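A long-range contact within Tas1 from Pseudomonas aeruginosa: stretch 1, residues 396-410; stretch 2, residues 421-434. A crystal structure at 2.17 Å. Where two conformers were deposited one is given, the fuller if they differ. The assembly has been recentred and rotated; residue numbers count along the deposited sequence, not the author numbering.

Stretch 1, residues 396-410: GVPGGQGHKYYEDWR
Stretch 2 421-434: AIAEKSRAYYDAVR

Two helices that run nearly antiparallel can pack through a few aromatic side chains, with glycine where one comes too close for a side chain, and Tas1 offers a compact example. Helix 402-410 crosses helix 421-434 at -164°, the axes approaching to 9.5 Å, and the contact buries 659 Å² in all. CA atoms pair as Val397 with Val433 (6.4 Å), Tyr405 with Ser426 (6.0 Å) and Trp409 with Ile422 (6.3 Å).

The loop before the first helix wraps around Tyr429, whose chi1 is t and chi2 76°. Val397, extended at phi/psi -140/148 with chi1 p, places CG2 3.5 Å from Tyr429 CE1 and CG1 3.4 Å from Val433 CG2. Pro398 (-57/141) presents its carbonyl at the ring edge, with Pro398 O 2.7 Å from Tyr429 OH. Gly399 (-78/165) leads to Gly400, whose positive phi (83/11) favours glycine. Gln401 (chi1 m, chi2 m) lays CB over the Tyr429 face, 3.7 Å from the ring centroid; its end leads away, and NE2 donates to Gly399 O at 3.2 Å.

Gly402 has helical torsions (-58/-52). Its CA lies 3.2 Å from Tyr430 OH, and an ideal CB would clash with that hydroxyl. A water donates to both Gly402 O and Ser426 OG, at 2.8 Å each, bridging the helices.

One turn on, Tyr405 (chi1 m, chi2 -56°) directs its edge toward the Tyr429 face, centroids 5.8 Å apart and planes at 64°, while Ser426 CA sits off-centre over the Tyr405 ring, 4.2 Å from its centroid. Ile422 (m, t) closes the far end: its CD1 is 4.0 Å from Asp408 CB, and its CG2 is 4.2 Å from CB of Trp409 (chi1 t, chi2 84°). Trp409 CD1 also approaches Ala423 CB, at 4.2 Å.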

# COMPACT_ATOMS: atom_id res chain seq x y z
N GLY A 396 -0.41 -8.68 23.67
CA GLY A 396 0.56 -9.67 24.10
C GLY A 396 1.93 -9.44 23.54
O GLY A 396 2.84 -10.24 23.79
N VAL A 397 2.09 -8.35 22.79
CA VAL A 397 3.37 -8.02 22.17
C VAL A 397 3.57 -6.53 22.27
O VAL A 397 2.59 -5.75 22.30
CB VAL A 397 3.38 -8.46 20.69
CG1 VAL A 397 2.76 -7.39 19.80
CG2 VAL A 397 4.77 -8.82 20.23
N PRO A 398 4.81 -6.07 22.39
CA PRO A 398 5.05 -4.63 22.34
C PRO A 398 4.50 -4.07 21.03
O PRO A 398 4.57 -4.71 19.98
CB PRO A 398 6.57 -4.51 22.43
CG PRO A 398 7.09 -5.90 22.11
CD PRO A 398 6.05 -6.83 22.62
N GLY A 399 3.91 -2.90 21.11
CA GLY A 399 3.35 -2.30 19.92
C GLY A 399 4.42 -1.66 19.06
O GLY A 399 5.56 -1.45 19.47
N GLY A 400 4.04 -1.37 17.82
CA GLY A 400 4.78 -0.44 17.00
C GLY A 400 5.99 -0.97 16.28
O GLY A 400 6.76 -0.17 15.73
N GLN A 401 6.19 -2.27 16.24
CA GLN A 401 7.35 -2.85 15.57
C GLN A 401 7.13 -3.06 14.07
O GLN A 401 8.12 -3.13 13.33
CB GLN A 401 7.71 -4.19 16.22
CG GLN A 401 7.97 -4.08 17.72
CD GLN A 401 9.01 -3.02 18.00
OE1 GLN A 401 10.19 -3.20 17.67
NE2 GLN A 401 8.57 -1.88 18.53
N GLY A 402 5.88 -3.16 13.63
CA GLY A 402 5.61 -3.56 12.25
C GLY A 402 6.26 -2.65 11.22
O GLY A 402 6.92 -3.12 10.29
N HIS A 403 6.03 -1.34 11.34
CA HIS A 403 6.60 -0.40 10.38
C HIS A 403 8.12 -0.42 10.39
O HIS A 403 8.73 -0.11 9.36
CB HIS A 403 6.10 1.02 10.65
CG HIS A 403 6.77 1.70 11.81
ND1 HIS A 403 7.75 2.66 11.66
CD2 HIS A 403 6.59 1.57 13.15
CE1 HIS A 403 8.15 3.08 12.85
NE2 HIS A 403 7.47 2.42 13.77
N LYS A 404 8.72 -0.85 11.50
CA LYS A 404 10.17 -0.94 11.60
C LYS A 404 10.68 -2.02 10.65
O LYS A 404 11.59 -1.78 9.86
CB LYS A 404 10.58 -1.27 13.04
CG LYS A 404 10.45 -0.10 14.00
CD LYS A 404 10.83 -0.50 15.42
CE LYS A 404 11.88 0.44 15.99
NZ LYS A 404 11.46 1.86 15.90
N TYR A 405 10.09 -3.21 10.72
CA TYR A 405 10.49 -4.32 9.85
C TYR A 405 10.27 -3.95 8.38
O TYR A 405 11.06 -4.34 7.51
CB TYR A 405 9.68 -5.58 10.19
CG TYR A 405 9.85 -6.13 11.59
CD1 TYR A 405 11.10 -6.46 12.08
CD2 TYR A 405 8.74 -6.37 12.40
CE1 TYR A 405 11.25 -7.00 13.36
CE2 TYR A 405 8.86 -6.89 13.68
CZ TYR A 405 10.12 -7.20 14.15
OH TYR A 405 10.24 -7.73 15.42
N TYR A 406 9.18 -3.25 8.08
CA TYR A 406 8.94 -2.85 6.70
C TYR A 406 10.08 -1.96 6.20
O TYR A 406 10.62 -2.19 5.12
CB TYR A 406 7.58 -2.16 6.60
CG TYR A 406 7.40 -1.39 5.32
CD1 TYR A 406 7.16 -2.04 4.13
CD2 TYR A 406 7.51 -0.01 5.31
CE1 TYR A 406 7.03 -1.31 2.93
CE2 TYR A 406 7.37 0.72 4.14
CZ TYR A 406 7.13 0.06 2.96
OH TYR A 406 6.99 0.80 1.81
N GLU A 407 10.51 -1.00 7.03
CA GLU A 407 11.57 -0.07 6.63
C GLU A 407 12.88 -0.82 6.38
O GLU A 407 13.57 -0.56 5.39
CB GLU A 407 11.76 1.00 7.69
CG GLU A 407 10.58 1.98 7.83
CD GLU A 407 10.49 2.67 9.22
OE1 GLU A 407 11.42 2.53 10.06
OE2 GLU A 407 9.45 3.35 9.45
N ASP A 408 13.24 -1.75 7.27
CA ASP A 408 14.46 -2.54 7.06
C ASP A 408 14.36 -3.44 5.82
O ASP A 408 15.36 -3.68 5.13
CB ASP A 408 14.74 -3.38 8.30
CG ASP A 408 15.02 -2.51 9.54
OD1 ASP A 408 15.26 -1.29 9.39
OD2 ASP A 408 14.99 -3.06 10.66
N TRP A 409 13.17 -3.98 5.54
CA TRP A 409 13.02 -4.88 4.41
C TRP A 409 13.00 -4.12 3.10
O TRP A 409 13.62 -4.55 2.11
CB TRP A 409 11.74 -5.71 4.58
CG TRP A 409 11.51 -6.75 3.53
CD1 TRP A 409 12.02 -8.04 3.52
CD2 TRP A 409 10.68 -6.64 2.36
NE1 TRP A 409 11.54 -8.71 2.41
CE2 TRP A 409 10.73 -7.88 1.69
CE3 TRP A 409 9.90 -5.60 1.82
CZ2 TRP A 409 10.04 -8.11 0.51
CZ3 TRP A 409 9.22 -5.84 0.65
CH2 TRP A 409 9.29 -7.08 0.00
N ARG A 410 12.34 -2.95 3.09
CA ARG A 410 12.12 -2.20 1.87
C ARG A 410 13.42 -1.73 1.25
O ARG A 410 13.55 -1.71 0.02
CB ARG A 410 11.21 -1.02 2.17
CG ARG A 410 11.17 0.03 1.08
CD ARG A 410 10.20 1.14 1.41
NE ARG A 410 10.39 2.27 0.52
CZ ARG A 410 9.56 3.32 0.43
NH1 ARG A 410 8.45 3.37 1.19
NH2 ARG A 410 9.82 4.32 -0.41
N ALA A 421 15.38 -13.25 6.53
CA ALA A 421 15.33 -13.23 7.99
C ALA A 421 14.45 -12.10 8.52
O ALA A 421 13.77 -12.26 9.54
CB ALA A 421 16.74 -13.10 8.58
N ILE A 422 14.46 -10.94 7.86
CA ILE A 422 13.63 -9.83 8.34
C ILE A 422 12.16 -10.13 8.11
O ILE A 422 11.31 -9.91 8.99
CB ILE A 422 14.07 -8.53 7.64
CG1 ILE A 422 15.55 -8.27 7.94
CG2 ILE A 422 13.23 -7.34 8.12
CD1 ILE A 422 16.10 -7.04 7.25
N ALA A 423 11.83 -10.67 6.95
CA ALA A 423 10.45 -11.01 6.67
C ALA A 423 9.92 -12.04 7.66
O ALA A 423 8.77 -11.95 8.11
CB ALA A 423 10.34 -11.51 5.23
N GLU A 424 10.76 -13.00 8.05
CA GLU A 424 10.33 -14.01 9.01
C GLU A 424 10.03 -13.38 10.37
O GLU A 424 9.03 -13.74 11.00
CB GLU A 424 11.38 -15.12 9.15
CG GLU A 424 10.88 -16.35 9.89
CD GLU A 424 11.72 -17.58 9.58
OE1 GLU A 424 11.75 -18.52 10.41
OE2 GLU A 424 12.37 -17.59 8.50
N LYS A 425 10.84 -12.42 10.78
CA LYS A 425 10.65 -11.73 12.05
C LYS A 425 9.36 -10.93 12.05
O LYS A 425 8.69 -10.80 13.08
CB LYS A 425 11.84 -10.81 12.35
CG LYS A 425 13.19 -11.48 12.20
CD LYS A 425 13.70 -12.00 13.54
CE LYS A 425 15.13 -12.51 13.43
NZ LYS A 425 16.11 -11.40 13.34
N SER A 426 9.00 -10.39 10.89
CA SER A 426 7.79 -9.58 10.75
C SER A 426 6.55 -10.45 10.80
O SER A 426 5.59 -10.13 11.52
CB SER A 426 7.86 -8.78 9.45
OG SER A 426 6.71 -7.94 9.31
N ARG A 427 6.58 -11.60 10.12
CA ARG A 427 5.44 -12.51 10.13
C ARG A 427 5.22 -13.07 11.52
O ARG A 427 4.08 -13.15 11.99
CB ARG A 427 5.66 -13.67 9.15
CG ARG A 427 5.68 -13.25 7.69
CD ARG A 427 5.58 -14.48 6.76
NE ARG A 427 6.70 -15.39 6.94
CZ ARG A 427 7.89 -15.24 6.36
NH1 ARG A 427 8.11 -14.21 5.53
NH2 ARG A 427 8.85 -16.12 6.57
N ALA A 428 6.31 -13.45 12.19
CA ALA A 428 6.17 -13.96 13.55
C ALA A 428 5.58 -12.89 14.47
O ALA A 428 4.77 -13.20 15.36
CB ALA A 428 7.52 -14.45 14.06
N TYR A 429 5.95 -11.63 14.25
CA TYR A 429 5.43 -10.56 15.10
C TYR A 429 3.94 -10.39 14.90
O TYR A 429 3.16 -10.43 15.86
CB TYR A 429 6.18 -9.25 14.80
CG TYR A 429 5.66 -8.03 15.52
CD1 TYR A 429 5.92 -7.81 16.88
CD2 TYR A 429 4.94 -7.06 14.82
CE1 TYR A 429 5.44 -6.65 17.52
CE2 TYR A 429 4.46 -5.92 15.45
CZ TYR A 429 4.70 -5.73 16.79
OH TYR A 429 4.21 -4.57 17.35
N TYR A 430 3.52 -10.18 13.65
CA TYR A 430 2.10 -9.98 13.38
C TYR A 430 1.28 -11.20 13.73
O TYR A 430 0.10 -11.05 14.08
CB TYR A 430 1.89 -9.64 11.92
CG TYR A 430 2.20 -8.21 11.58
CD1 TYR A 430 1.69 -7.15 12.36
CD2 TYR A 430 2.98 -7.89 10.48
CE1 TYR A 430 1.96 -5.81 12.02
CE2 TYR A 430 3.23 -6.55 10.12
CZ TYR A 430 2.72 -5.53 10.90
OH TYR A 430 2.99 -4.23 10.51
N ASP A 431 1.85 -12.40 13.60
CA ASP A 431 1.14 -13.61 14.01
C ASP A 431 0.89 -13.65 15.50
O ASP A 431 -0.19 -14.08 15.95
CB ASP A 431 1.92 -14.86 13.60
CG ASP A 431 1.71 -15.22 12.15
OD1 ASP A 431 0.84 -14.60 11.49
OD2 ASP A 431 2.43 -16.13 11.66
N ALA A 432 1.88 -13.24 16.31
CA ALA A 432 1.65 -13.20 17.75
C ALA A 432 0.53 -12.23 18.09
O ALA A 432 -0.31 -12.50 18.95
CB ALA A 432 2.93 -12.84 18.49
N VAL A 433 0.46 -11.09 17.39
CA VAL A 433 -0.62 -10.14 17.65
C VAL A 433 -1.98 -10.80 17.40
O VAL A 433 -2.91 -10.66 18.21
CB VAL A 433 -0.46 -8.88 16.78
CG1 VAL A 433 -1.59 -7.96 17.09
CG2 VAL A 433 0.91 -8.20 17.02
N ARG A 434 -2.11 -11.53 16.29
CA ARG A 434 -3.41 -12.07 15.86
C ARG A 434 -3.85 -13.30 16.67
O ARG A 434 -5.06 -13.59 16.71
CB ARG A 434 -3.38 -12.43 14.36
CG ARG A 434 -3.44 -11.21 13.42
CD ARG A 434 -3.61 -11.57 11.94
NE ARG A 434 -2.40 -12.21 11.45
CZ ARG A 434 -1.43 -11.62 10.78
NH1 ARG A 434 -1.52 -10.33 10.44
NH2 ARG A 434 -0.35 -12.34 10.44
O HOH W 1 6.38 -5.23 8.50